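PDB 6NEW: proto-oncogene vav from Homo sapiens, which probably acts as a guanine nucleotide exchange factor for Rac-type GTPases, through a catalytic DH domain joined to PH and zinc-binding C1 domains. Local coordinates for residues Met209-Gln214 and Cys378-Arg383; Met366-Glu371 and Gly384-Gly389; Ser374-Gln379 and Arg396-Lys401. One frame throughout, in Å; residues are numbered along the deposited sequence.

In the fold
Interaction 1 joins two domains: it docks the C1 loop 378-383 on helix 196-235 of the DH domain. Interactions 2 and 3 lie inside the C1 domain. Their centres are about 12 Å apart, and F369 CE1 of interaction 2 packs on S398 CB of interaction 3 at 3.6 Å. Interactions 1 and 3 share C378 and Q379 and touch the same zinc ion, with centres about 11 Å apart. The L381 O to H400 NE2 distance of 2.7 Å, a hydrogen bond, ties the docked loop to a zinc ligand. The segments of interactions 1 and 2 alternate along the chain: 378-383 runs directly into 384-389, and the centres are about 14 Å apart.

Interaction 1. Residues Met209-Gln214 and Cys378-Arg383; sequences MRDLAQ and CQMLLR. With ZN (zinc ion), chain B.
D211 on a DH-domain helix receives R383 and the L381 backbone from a zinc-binding loop of the C1 domain. This is a domain-domain contact built around one carboxylate. R383 grips D211 side-on, with NE and NH2 both directed to OD1. The salt bridge R383 NH2 to D211 OD1 is 2.8 Å long, and the NE bond to the same OD1 is 3.1 Å. OD1 lies in the guanidinium plane, while the carboxylate is turned 80° against that plane. The other oxygen, OD2, takes the L381 N-H on its syn lone pair at 2.9 Å, and the bond is nearly straight (166°). CG of D211 is anti to the backbone N (chi1 -166°), which carries the carboxylate out to the loop. Q214, one helical turn on, lays OE1 over one face of the R383 guanidinium. OE1 is 3.2 Å from R383 NH1, but the angle is too poor for a hydrogen bond. Further out, K120 forms a salt bridge with D211 OD2, so the carboxylate has two positive partners, R383 and K120, and is probably kept ionised. The loop is also tied to the zinc site: C378 SG binds the ion and accepts the M380 N-H at 3.5 Å.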
ATOM      1  N   MET A 209      -5.523   7.222  13.199  1.00 39.67           N
ATOM      2  CA  MET A 209      -5.329   8.031  11.992  1.00 37.99           C
ATOM      3  C   MET A 209      -3.973   7.795  11.335  1.00 40.27           C
ATOM      4  O   MET A 209      -3.871   7.997  10.129  1.00 40.41           O
ATOM      5  CB  MET A 209      -5.601   9.524  12.254  1.00 40.58           C
ATOM      6  CG  MET A 209      -7.072   9.832  12.552  1.00 43.60           C
ATOM      7  SD  MET A 209      -8.247   9.401  11.245  1.00 46.30           S
ATOM      8  CE  MET A 209      -8.961   7.956  11.879  1.00 42.14           C
ATOM      9  N   ARG A 210      -2.949   7.335  12.094  1.00 35.80           N
ATOM     10  CA  ARG A 210      -1.619   6.997  11.551  1.00 35.22           C
ATOM     11  C   ARG A 210      -1.733   5.641  10.819  1.00 39.68           C
ATOM     12  O   ARG A 210      -1.127   5.451   9.762  1.00 40.51           O
ATOM     13  CB  ARG A 210      -0.569   6.878  12.669  1.00 35.19           C
ATOM     14  CG  ARG A 210       0.020   8.194  13.137  1.00 48.47           C
ATOM     15  CD  ARG A 210       1.001   7.958  14.266  1.00 59.16           C
ATOM     16  NE  ARG A 210       1.635   9.199  14.706  1.00 72.54           N
ATOM     17  CZ  ARG A 210       2.400   9.316  15.790  1.00 84.62           C
ATOM     18  NH1 ARG A 210       2.625   8.263  16.570  1.00 67.98           N
ATOM     19  NH2 ARG A 210       2.938  10.487  16.107  1.00 67.87           N
ATOM     20  N   ASP A 211      -2.533   4.715  11.395  1.00 35.20           N
ATOM     21  CA  ASP A 211      -2.828   3.383  10.868  1.00 33.44           C
ATOM     22  C   ASP A 211      -3.533   3.519   9.533  1.00 35.64           C
ATOM     23  O   ASP A 211      -3.111   2.901   8.551  1.00 34.08           O
ATOM     24  CB  ASP A 211      -3.681   2.564  11.871  1.00 35.23           C
ATOM     25  CG  ASP A 211      -3.747   1.079  11.574  1.00 43.15           C
ATOM     26  OD1 ASP A 211      -2.770   0.540  11.032  1.00 41.80           O
ATOM     27  OD2 ASP A 211      -4.762   0.452  11.916  1.00 55.05           O
ATOM     28  N   LEU A 212      -4.565   4.379   9.489  1.00 33.23           N
ATOM     29  CA  LEU A 212      -5.322   4.678   8.277  1.00 33.57           C
ATOM     30  C   LEU A 212      -4.404   5.237   7.178  1.00 39.34           C
ATOM     31  O   LEU A 212      -4.487   4.781   6.040  1.00 39.83           O
ATOM     32  CB  LEU A 212      -6.450   5.664   8.601  1.00 34.04           C
ATOM     33  CG  LEU A 212      -7.301   6.210   7.443  1.00 38.52           C
ATOM     34  CD1 LEU A 212      -8.114   5.108   6.757  1.00 37.86           C
ATOM     35  CD2 LEU A 212      -8.218   7.294   7.948  1.00 40.42           C
ATOM     36  N   ALA A 213      -3.511   6.180   7.526  1.00 36.32           N
ATOM     37  CA  ALA A 213      -2.558   6.778   6.594  1.00 36.24           C
ATOM     38  C   ALA A 213      -1.661   5.682   5.977  1.00 41.06           C
ATOM     39  O   ALA A 213      -1.459   5.688   4.764  1.00 41.55           O
ATOM     40  CB  ALA A 213      -1.711   7.824   7.317  1.00 37.37           C
ATOM     41  N   GLN A 214      -1.173   4.720   6.808  1.00 37.43           N
ATOM     42  CA  GLN A 214      -0.333   3.603   6.384  1.00 36.49           C
ATOM     43  C   GLN A 214      -1.077   2.667   5.437  1.00 41.15           C
ATOM     44  O   GLN A 214      -0.492   2.291   4.425  1.00 41.76           O
ATOM     45  CB  GLN A 214       0.212   2.823   7.584  1.00 37.51           C
ATOM     46  CG  GLN A 214       1.286   3.555   8.357  1.00 55.30           C
ATOM     47  CD  GLN A 214       1.747   2.759   9.555  1.00 76.53           C
ATOM     48  OE1 GLN A 214       2.188   1.604   9.432  1.00 72.41           O
ATOM     49  NE2 GLN A 214       1.685   3.367  10.739  1.00 65.35           N
ATOM     50  N   CYS A 378      -1.055  -6.152  18.110  1.00 34.31           N
ATOM     51  CA  CYS A 378      -1.133  -4.701  18.268  1.00 34.94           C
ATOM     52  C   CYS A 378      -2.532  -4.113  18.048  1.00 40.62           C
ATOM     53  O   CYS A 378      -2.757  -2.953  18.407  1.00 40.14           O
ATOM     54  CB  CYS A 378      -0.099  -4.012  17.384  1.00 34.37           C
ATOM     55  SG  CYS A 378      -0.454  -4.154  15.620  1.00 37.53           S
ATOM     56  N   GLN A 379      -3.473  -4.897  17.467  1.00 37.36           N
ATOM     57  CA  GLN A 379      -4.865  -4.497  17.178  1.00 37.58           C
ATOM     58  C   GLN A 379      -4.960  -3.475  16.037  1.00 41.18           C
ATOM     59  O   GLN A 379      -6.064  -3.007  15.728  1.00 41.79           O
ATOM     60  CB  GLN A 379      -5.646  -4.024  18.433  1.00 40.30           C
ATOM     61  CG  GLN A 379      -5.377  -4.790  19.753  1.00 59.57           C
ATOM     62  CD  GLN A 379      -5.670  -6.270  19.715  1.00 86.30           C
ATOM     63  OE1 GLN A 379      -6.676  -6.725  19.152  1.00 85.48           O
ATOM     64  NE2 GLN A 379      -4.802  -7.054  20.342  1.00 78.23           N
ATOM     65  N   MET A 380      -3.823  -3.158  15.376  1.00 36.50           N
ATOM     66  CA  MET A 380      -3.814  -2.277  14.213  1.00 35.64           C
ATOM     67  C   MET A 380      -4.094  -3.116  12.966  1.00 39.03           C
ATOM     68  O   MET A 380      -3.874  -4.328  12.955  1.00 39.68           O
ATOM     69  CB  MET A 380      -2.499  -1.489  14.071  1.00 37.69           C
ATOM     70  CG  MET A 380      -2.213  -0.522  15.225  1.00 42.07           C
ATOM     71  SD  MET A 380      -3.586   0.592  15.651  1.00 47.51           S
ATOM     72  CE  MET A 380      -3.381   0.653  17.432  1.00 45.12           C
ATOM     73  N   LEU A 381      -4.637  -2.476  11.942  1.00 34.49           N
ATOM     74  CA  LEU A 381      -5.025  -3.093  10.681  1.00 34.05           C
ATOM     75  C   LEU A 381      -3.873  -3.732   9.939  1.00 38.87           C
ATOM     76  O   LEU A 381      -2.770  -3.190   9.946  1.00 38.87           O
ATOM     77  CB  LEU A 381      -5.619  -2.013   9.750  1.00 34.23           C
ATOM     78  CG  LEU A 381      -7.016  -1.513  10.037  1.00 39.28           C
ATOM     79  CD1 LEU A 381      -7.294  -0.238   9.274  1.00 39.76           C
ATOM     80  CD2 LEU A 381      -8.038  -2.540   9.666  1.00 41.90           C
ATOM     81  N   LEU A 382      -4.166  -4.820   9.204  1.00 35.25           N
ATOM     82  CA  LEU A 382      -3.221  -5.427   8.288  1.00 34.41           C
ATOM     83  C   LEU A 382      -3.350  -4.594   7.007  1.00 37.48           C
ATOM     84  O   LEU A 382      -4.445  -4.411   6.498  1.00 37.40           O
ATOM     85  CB  LEU A 382      -3.489  -6.925   8.096  1.00 34.51           C
ATOM     86  CG  LEU A 382      -2.722  -7.758   9.103  1.00 40.22           C
ATOM     87  CD1 LEU A 382      -3.459  -8.977   9.488  1.00 41.80           C
ATOM     88  CD2 LEU A 382      -1.378  -8.124   8.591  1.00 44.34           C
ATOM     89  N   ARG A 383      -2.245  -3.981   6.589  1.00 34.09           N
ATOM     90  CA  ARG A 383      -2.157  -2.986   5.519  1.00 34.02           C
ATOM     91  C   ARG A 383      -1.941  -3.492   4.107  1.00 36.25           C
ATOM     92  O   ARG A 383      -1.005  -4.245   3.852  1.00 35.47           O
ATOM     93  CB  ARG A 383      -1.046  -1.987   5.847  1.00 33.39           C
ATOM     94  CG  ARG A 383      -1.345  -1.124   7.044  1.00 41.84           C
ATOM     95  CD  ARG A 383      -0.171  -1.101   7.973  1.00 47.17           C
ATOM     96  NE  ARG A 383      -0.566  -0.690   9.317  1.00 45.92           N
ATOM     97  CZ  ARG A 383       0.211  -0.821  10.383  1.00 56.17           C
ATOM     98  NH1 ARG A 383       1.426  -1.337  10.271  1.00 45.88           N
ATOM     99  NH2 ARG A 383      -0.223  -0.431  11.575  1.00 43.26           N
TER
HETATM  100 ZN    ZN B 601       0.607  -6.019  14.662  1.00 31.25          ZN

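Interaction 2. Residues Met366-Glu371 and Gly384-Gly389; sequences MFSFEE and GTFYQG
F367 and G389 form an antiparallel, hydrogen-bonded pair in the small sheet of the C1 domain, where strand 364-367 lies beside strand 389-392. The F367 N-H is satisfied by G389 O at 3.0 Å, in a nearly straight bond (169°). Beyond this pair the strand pairing gives way to side-chain bonds. The Q388 amide takes over the backbone of F369 at both ends: OE1 accepts the F369 N-H at 2.9 Å, and NE2 donates to F369 O at 3.1 Å. The second bond lies in the carbonyl plane, on a lone pair of F369 O. NE2 also donates to G384 O, meeting it from above the carbonyl plane. Three bonds therefore fix the rotation of this amide. The bend at chi2 of Q388 (97°) swings the amide across to F369. S368 OG accepts the Y387 N-H at 3.1 Å.

The same OG sits over the centre of one face of the Y387 ring, 3.2 Å above its plane. M366 covers the opposite face with its CE, offset toward the rim. Its sulfur makes an oblique Met-aromatic contact with this ring, 5.4 Å from SD to the centroid. The phenol OH of Y387 has its partners elsewhere, K275 NZ and the H245 carbonyl. D222 of helix 196-235 accepts the backbone N-H groups of T385 and F386, which ties the turn to that helix. At the F369 ring, Q388 OE1 lies near the plane at the edge, 3.4 Å from CD2.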
ATOM      1  N   MET A 366       2.724 -16.714   5.309  1.00 19.88           N
ATOM      2  CA  MET A 366       2.330 -15.587   4.475  1.00 18.68           C
ATOM      3  C   MET A 366       0.891 -15.778   4.029  1.00 22.95           C
ATOM      4  O   MET A 366       0.556 -16.829   3.480  1.00 22.86           O
ATOM      5  CB  MET A 366       3.227 -15.476   3.225  1.00 20.57           C
ATOM      6  CG  MET A 366       4.573 -14.889   3.476  1.00 23.94           C
ATOM      7  SD  MET A 366       5.621 -14.838   1.992  1.00 27.83           S
ATOM      8  CE  MET A 366       4.874 -13.497   1.105  1.00 23.91           C
ATOM      9  N   PHE A 367       0.039 -14.776   4.269  1.00 20.68           N
ATOM     10  CA  PHE A 367      -1.370 -14.862   3.885  1.00 21.54           C
ATOM     11  C   PHE A 367      -1.908 -13.599   3.216  1.00 27.23           C
ATOM     12  O   PHE A 367      -1.535 -12.499   3.611  1.00 26.63           O
ATOM     13  CB  PHE A 367      -2.218 -15.230   5.102  1.00 23.24           C
ATOM     14  CG  PHE A 367      -3.608 -15.709   4.785  1.00 24.97           C
ATOM     15  CD1 PHE A 367      -3.839 -17.035   4.445  1.00 27.58           C
ATOM     16  CD2 PHE A 367      -4.701 -14.854   4.906  1.00 25.88           C
ATOM     17  CE1 PHE A 367      -5.137 -17.486   4.185  1.00 29.75           C
ATOM     18  CE2 PHE A 367      -5.998 -15.305   4.664  1.00 27.96           C
ATOM     19  CZ  PHE A 367      -6.207 -16.616   4.287  1.00 27.53           C
ATOM     20  N   SER A 368      -2.772 -13.761   2.188  1.00 25.88           N
ATOM     21  CA  SER A 368      -3.429 -12.628   1.516  1.00 27.06           C
ATOM     22  C   SER A 368      -4.844 -12.546   2.068  1.00 32.32           C
ATOM     23  O   SER A 368      -5.644 -13.471   1.879  1.00 31.36           O
ATOM     24  CB  SER A 368      -3.465 -12.794  -0.001  1.00 30.79           C
ATOM     25  OG  SER A 368      -2.206 -12.545  -0.598  1.00 45.92           O
ATOM     26  N   PHE A 369      -5.129 -11.456   2.786  1.00 29.99           N
ATOM     27  CA  PHE A 369      -6.419 -11.223   3.414  1.00 31.77           C
ATOM     28  C   PHE A 369      -7.394 -10.577   2.413  1.00 40.36           C
ATOM     29  O   PHE A 369      -7.051  -9.580   1.766  1.00 40.08           O
ATOM     30  CB  PHE A 369      -6.224 -10.376   4.682  1.00 33.22           C
ATOM     31  CG  PHE A 369      -5.377 -11.079   5.713  1.00 34.13           C
ATOM     32  CD1 PHE A 369      -5.944 -12.005   6.587  1.00 36.95           C
ATOM     33  CD2 PHE A 369      -4.006 -10.832   5.801  1.00 34.81           C
ATOM     34  CE1 PHE A 369      -5.162 -12.665   7.529  1.00 37.22           C
ATOM     35  CE2 PHE A 369      -3.222 -11.495   6.753  1.00 36.53           C
ATOM     36  CZ  PHE A 369      -3.808 -12.407   7.604  1.00 35.24           C
ATOM     37  N   GLU A 370      -8.571 -11.203   2.237  1.00 39.94           N
ATOM     38  CA  GLU A 370      -9.601 -10.730   1.306  1.00 41.99           C
ATOM     39  C   GLU A 370     -10.472  -9.642   1.926  1.00 46.39           C
ATOM     40  O   GLU A 370     -10.981  -8.778   1.207  1.00 47.49           O
ATOM     41  CB  GLU A 370     -10.481 -11.882   0.805  1.00 44.75           C
ATOM     42  CG  GLU A 370      -9.803 -12.782  -0.220  1.00 59.21           C
ATOM     43  CD  GLU A 370     -10.642 -13.286  -1.387  1.00 84.92           C
ATOM     44  OE1 GLU A 370     -11.885 -13.387  -1.254  1.00 78.24           O
ATOM     45  OE2 GLU A 370     -10.040 -13.604  -2.438  1.00 77.85           O
ATOM     46  N   GLU A 371     -10.653  -9.695   3.248  1.00 42.04           N
ATOM     47  CA  GLU A 371     -11.460  -8.730   3.994  1.00 42.22           C
ATOM     48  C   GLU A 371     -10.613  -7.972   5.009  1.00 44.29           C
ATOM     49  O   GLU A 371      -9.475  -8.369   5.266  1.00 42.01           O
ATOM     50  CB  GLU A 371     -12.656  -9.423   4.684  1.00 45.08           C
ATOM     51  CG  GLU A 371     -12.292 -10.539   5.651  1.00 59.19           C
ATOM     52  CD  GLU A 371     -13.433 -11.048   6.516  1.00 95.29           C
ATOM     53  OE1 GLU A 371     -14.342 -11.716   5.973  1.00 90.77           O
ATOM     54  OE2 GLU A 371     -13.400 -10.806   7.745  1.00 98.11           O
ATOM     55  N   GLY A 384      -2.753  -2.973   3.191  1.00 32.24           N
ATOM     56  CA  GLY A 384      -2.671  -3.278   1.775  1.00 31.46           C
ATOM     57  C   GLY A 384      -3.751  -4.195   1.258  1.00 35.31           C
ATOM     58  O   GLY A 384      -4.745  -4.460   1.939  1.00 35.48           O
ATOM     59  N   THR A 385      -3.550  -4.687   0.041  1.00 31.81           N
ATOM     60  CA  THR A 385      -4.507  -5.550  -0.656  1.00 32.71           C
ATOM     61  C   THR A 385      -3.901  -6.909  -0.976  1.00 34.44           C
ATOM     62  O   THR A 385      -4.617  -7.800  -1.420  1.00 35.55           O
ATOM     63  CB  THR A 385      -4.952  -4.862  -1.970  1.00 41.54           C
ATOM     64  OG1 THR A 385      -3.806  -4.588  -2.776  1.00 42.45           O
ATOM     65  CG2 THR A 385      -5.727  -3.559  -1.734  1.00 40.63           C
ATOM     66  N   PHE A 386      -2.591  -7.069  -0.749  1.00 27.88           N
ATOM     67  CA  PHE A 386      -1.875  -8.268  -1.136  1.00 26.40           C
ATOM     68  C   PHE A 386      -0.844  -8.664  -0.092  1.00 28.46           C
ATOM     69  O   PHE A 386      -0.045  -7.820   0.275  1.00 30.35           O
ATOM     70  CB  PHE A 386      -1.191  -7.918  -2.468  1.00 28.49           C
ATOM     71  CG  PHE A 386      -0.386  -8.970  -3.170  1.00 30.09           C
ATOM     72  CD1 PHE A 386      -1.003 -10.081  -3.724  1.00 33.72           C
ATOM     73  CD2 PHE A 386       0.979  -8.791  -3.387  1.00 32.32           C
ATOM     74  CE1 PHE A 386      -0.256 -11.040  -4.415  1.00 35.49           C
ATOM     75  CE2 PHE A 386       1.726  -9.745  -4.081  1.00 35.18           C
ATOM     76  CZ  PHE A 386       1.103 -10.862  -4.594  1.00 33.79           C
ATOM     77  N   TYR A 387      -0.842  -9.939   0.380  1.00 21.71           N
ATOM     78  CA  TYR A 387       0.129 -10.502   1.356  1.00 18.53           C
ATOM     79  C   TYR A 387       0.584  -9.455   2.365  1.00 22.37           C
ATOM     80  O   TYR A 387       1.753  -9.094   2.440  1.00 20.33           O
ATOM     81  CB  TYR A 387       1.342 -11.143   0.627  1.00 17.91           C
ATOM     82  CG  TYR A 387       1.066 -12.535   0.094  1.00 18.24           C
ATOM     83  CD1 TYR A 387       0.874 -13.613   0.961  1.00 20.55           C
ATOM     84  CD2 TYR A 387       1.035 -12.786  -1.276  1.00 18.07           C
ATOM     85  CE1 TYR A 387       0.625 -14.894   0.479  1.00 20.47           C
ATOM     86  CE2 TYR A 387       0.831 -14.076  -1.773  1.00 18.23           C
ATOM     87  CZ  TYR A 387       0.605 -15.123  -0.888  1.00 26.04           C
ATOM     88  OH  TYR A 387       0.402 -16.400  -1.337  1.00 23.98           O
ATOM     89  N   GLN A 388      -0.399  -8.909   3.074  1.00 23.25           N
ATOM     90  CA  GLN A 388      -0.331  -7.868   4.104  1.00 23.30           C
ATOM     91  C   GLN A 388       0.321  -8.388   5.355  1.00 27.45           C
ATOM     92  O   GLN A 388       0.804  -7.583   6.160  1.00 29.51           O
ATOM     93  CB  GLN A 388      -1.759  -7.425   4.477  1.00 24.45           C
ATOM     94  CG  GLN A 388      -2.613  -7.005   3.294  1.00 18.43           C
ATOM     95  CD  GLN A 388      -3.509  -8.082   2.786  1.00 39.74           C
ATOM     96  OE1 GLN A 388      -3.180  -9.284   2.831  1.00 28.91           O
ATOM     97  NE2 GLN A 388      -4.665  -7.654   2.279  1.00 32.77           N
ATOM     98  N   GLY A 389       0.255  -9.707   5.565  1.00 20.65           N
ATOM     99  CA  GLY A 389       0.863 -10.305   6.740  1.00 19.79           C
ATOM    100  C   GLY A 389       0.842 -11.809   6.841  1.00 22.20           C
ATOM    101  O   GLY A 389       1.168 -12.525   5.890  1.00 20.62           O
TER

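Interaction 3. Residues Ser374-Gln379 and Arg396-Lys401; sequences SCKACQ and RASAHK. With ZN (zinc ion), chain B.
K376 lays the start of its side chain over the backbone of S398, with CG 3.3 Å from S398 O, and its CG also touches A397 CB. Its backbone N-H donates to the same S398 O at 2.9 Å. The S398 hydroxyl returns a bond in the other direction: OG donates to S374 O at 2.8 Å. OG stands between the backbone N and the carbonyl carbon (chi1 60°), a position from which it meets S374 O. These two bonds join strand 398-399 to the loop that carries C375 and C378, two ligands of this zinc site. Replacing S398 by an alanine would probably leave S374 O without this donor and weaken the hold of the strand on the loop. A water extends the link. It accepts from K376 NZ, donates to R396 O and makes a weak bond to S398 OG.

The zinc ion lies at the other end of the contact. C375 SG and H400 ND1 bind it, each at 2.2 Å, together with C378 SG; C403 completes the four ligands. C375 SG, anti to the backbone N (chi1 173°), points to the zinc and also accepts the N-H groups of A377, at 3.4 Å, and C378, at 3.6 Å. Such bonds would be expected to spread part of the thiolate charge into the backbone. C378 SG sits at the edge of the H400 ring, in its plane, 3.5 Å from ND1. On the far side of the ring from ND1, NE2 is hydrogen-bonded to L381 O, so both ring nitrogens are held and the imidazole is fixed in rotation. A CxxC turn facing a histidine just after strand 398-399, completed by a further cysteine, is one of the two zinc sites of the C1 domain, each built from three cysteines and one histidine.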
ATOM      1  N   SER A 374      -7.420  -7.122  11.465  1.00 33.61           N
ATOM      2  CA  SER A 374      -6.538  -6.465  12.422  1.00 33.54           C
ATOM      3  C   SER A 374      -5.572  -7.498  13.020  1.00 35.50           C
ATOM      4  O   SER A 374      -5.866  -8.705  13.048  1.00 34.32           O
ATOM      5  CB  SER A 374      -7.342  -5.756  13.508  1.00 39.78           C
ATOM      6  OG  SER A 374      -8.200  -6.668  14.178  1.00 55.52           O
ATOM      7  N   CYS A 375      -4.399  -7.012  13.447  1.00 29.89           N
ATOM      8  CA  CYS A 375      -3.337  -7.814  14.036  1.00 27.89           C
ATOM      9  C   CYS A 375      -3.737  -8.289  15.434  1.00 33.64           C
ATOM     10  O   CYS A 375      -4.165  -7.472  16.240  1.00 35.21           O
ATOM     11  CB  CYS A 375      -2.047  -7.007  14.069  1.00 26.77           C
ATOM     12  SG  CYS A 375      -0.709  -7.817  14.962  1.00 30.41           S
ATOM     13  N   LYS A 376      -3.594  -9.591  15.730  1.00 31.12           N
ATOM     14  CA  LYS A 376      -3.947 -10.164  17.040  1.00 32.37           C
ATOM     15  C   LYS A 376      -3.036  -9.697  18.175  1.00 38.14           C
ATOM     16  O   LYS A 376      -3.380  -9.914  19.340  1.00 39.72           O
ATOM     17  CB  LYS A 376      -4.010 -11.691  16.994  1.00 34.70           C
ATOM     18  CG  LYS A 376      -5.148 -12.221  16.138  1.00 58.91           C
ATOM     19  CD  LYS A 376      -6.335 -12.560  16.999  1.00 71.38           C
ATOM     20  CE  LYS A 376      -7.597 -12.215  16.260  1.00 87.81           C
ATOM     21  NZ  LYS A 376      -7.899 -13.209  15.206  1.00 98.20           N
ATOM     22  N   ALA A 377      -1.900  -9.039  17.848  1.00 32.34           N
ATOM     23  CA  ALA A 377      -0.980  -8.521  18.838  1.00 32.46           C
ATOM     24  C   ALA A 377      -1.155  -7.024  19.134  1.00 37.33           C
ATOM     25  O   ALA A 377      -1.370  -6.669  20.291  1.00 37.65           O
ATOM     26  CB  ALA A 377       0.446  -8.814  18.435  1.00 32.35           C
ATOM     27  N   CYS A 378      -1.055  -6.152  18.110  1.00 34.31           N
ATOM     28  CA  CYS A 378      -1.133  -4.701  18.268  1.00 34.94           C
ATOM     29  C   CYS A 378      -2.532  -4.113  18.048  1.00 40.62           C
ATOM     30  O   CYS A 378      -2.757  -2.953  18.407  1.00 40.14           O
ATOM     31  CB  CYS A 378      -0.099  -4.012  17.384  1.00 34.37           C
ATOM     32  SG  CYS A 378      -0.454  -4.154  15.620  1.00 37.53           S
ATOM     33  N   GLN A 379      -3.473  -4.897  17.467  1.00 37.36           N
ATOM     34  CA  GLN A 379      -4.865  -4.497  17.178  1.00 37.58           C
ATOM     35  C   GLN A 379      -4.960  -3.475  16.037  1.00 41.18           C
ATOM     36  O   GLN A 379      -6.064  -3.007  15.728  1.00 41.79           O
ATOM     37  CB  GLN A 379      -5.646  -4.024  18.433  1.00 40.30           C
ATOM     38  CG  GLN A 379      -5.377  -4.790  19.753  1.00 59.57           C
ATOM     39  CD  GLN A 379      -5.670  -6.270  19.715  1.00 86.30           C
ATOM     40  OE1 GLN A 379      -6.676  -6.725  19.152  1.00 85.48           O
ATOM     41  NE2 GLN A 379      -4.802  -7.054  20.342  1.00 78.23           N
ATOM     42  N   ARG A 396      -5.924 -19.622  13.268  1.00 39.23           N
ATOM     43  CA  ARG A 396      -6.407 -18.605  12.323  1.00 39.10           C
ATOM     44  C   ARG A 396      -6.134 -17.176  12.821  1.00 41.39           C
ATOM     45  O   ARG A 396      -6.710 -16.226  12.289  1.00 41.06           O
ATOM     46  CB  ARG A 396      -7.884 -18.847  11.909  1.00 45.09           C
ATOM     47  CG  ARG A 396      -8.093 -20.255  11.323  1.00 61.53           C
ATOM     48  CD  ARG A 396      -9.520 -20.547  10.970  1.00 79.06           C
ATOM     49  NE  ARG A 396      -9.732 -20.364   9.528  1.00 90.04           N
ATOM     50  CZ  ARG A 396     -10.355 -19.309   9.000  1.00104.19           C
ATOM     51  NH1 ARG A 396     -10.486 -19.213   7.675  1.00 90.72           N
ATOM     52  NH2 ARG A 396     -10.842 -18.354   9.777  1.00 89.30           N
ATOM     53  N   ALA A 397      -5.184 -17.019  13.775  1.00 35.58           N
ATOM     54  CA  ALA A 397      -4.766 -15.689  14.213  1.00 34.13           C
ATOM     55  C   ALA A 397      -3.999 -15.004  13.066  1.00 35.77           C
ATOM     56  O   ALA A 397      -3.161 -15.624  12.401  1.00 35.58           O
ATOM     57  CB  ALA A 397      -3.888 -15.761  15.445  1.00 35.13           C
ATOM     58  N   SER A 398      -4.376 -13.760  12.795  1.00 30.58           N
ATOM     59  CA  SER A 398      -3.806 -12.904  11.787  1.00 28.81           C
ATOM     60  C   SER A 398      -2.842 -11.950  12.502  1.00 29.46           C
ATOM     61  O   SER A 398      -3.109 -11.602  13.648  1.00 29.31           O
ATOM     62  CB  SER A 398      -4.927 -12.128  11.117  1.00 34.92           C
ATOM     63  OG  SER A 398      -5.615 -11.335  12.072  1.00 49.22           O
ATOM     64  N   ALA A 399      -1.718 -11.552  11.856  1.00 24.33           N
ATOM     65  CA  ALA A 399      -0.701 -10.673  12.461  1.00 23.45           C
ATOM     66  C   ALA A 399       0.267 -10.060  11.448  1.00 26.36           C
ATOM     67  O   ALA A 399       0.457 -10.617  10.359  1.00 25.35           O
ATOM     68  CB  ALA A 399       0.103 -11.447  13.505  1.00 24.21           C
ATOM     69  N   HIS A 400       0.910  -8.930  11.823  1.00 24.08           N
ATOM     70  CA  HIS A 400       1.948  -8.305  10.981  1.00 24.33           C
ATOM     71  C   HIS A 400       3.245  -9.102  11.205  1.00 27.70           C
ATOM     72  O   HIS A 400       3.389  -9.725  12.262  1.00 28.37           O
ATOM     73  CB  HIS A 400       2.239  -6.838  11.382  1.00 24.81           C
ATOM     74  CG  HIS A 400       1.083  -5.896  11.342  1.00 27.72           C
ATOM     75  ND1 HIS A 400       0.551  -5.369  12.506  1.00 30.31           N
ATOM     76  CD2 HIS A 400       0.464  -5.327  10.285  1.00 28.01           C
ATOM     77  CE1 HIS A 400      -0.424  -4.560  12.119  1.00 29.01           C
ATOM     78  NE2 HIS A 400      -0.503  -4.491  10.798  1.00 28.47           N
ATOM     79  N   LYS A 401       4.205  -9.023  10.257  1.00 23.28           N
ATOM     80  CA  LYS A 401       5.506  -9.697  10.363  1.00 23.85           C
ATOM     81  C   LYS A 401       6.247  -9.375  11.680  1.00 30.11           C
ATOM     82  O   LYS A 401       6.768 -10.293  12.310  1.00 30.75           O
ATOM     83  CB  LYS A 401       6.405  -9.355   9.160  1.00 25.88           C
ATOM     84  CG  LYS A 401       7.559 -10.342   8.978  1.00 25.44           C
ATOM     85  CD  LYS A 401       8.568  -9.911   7.912  1.00 22.96           C
ATOM     86  CE  LYS A 401       9.724 -10.894   7.825  1.00 31.09           C
ATOM     87  NZ  LYS A 401      10.717 -10.492   6.788  1.00 40.19           N
TER
HETATM   88 ZN    ZN B 601       0.607  -6.019  14.662  1.00 31.25          ZN
HETATM   89  O   HOH W   1      -7.873 -13.655  12.500  1.00 64.12           O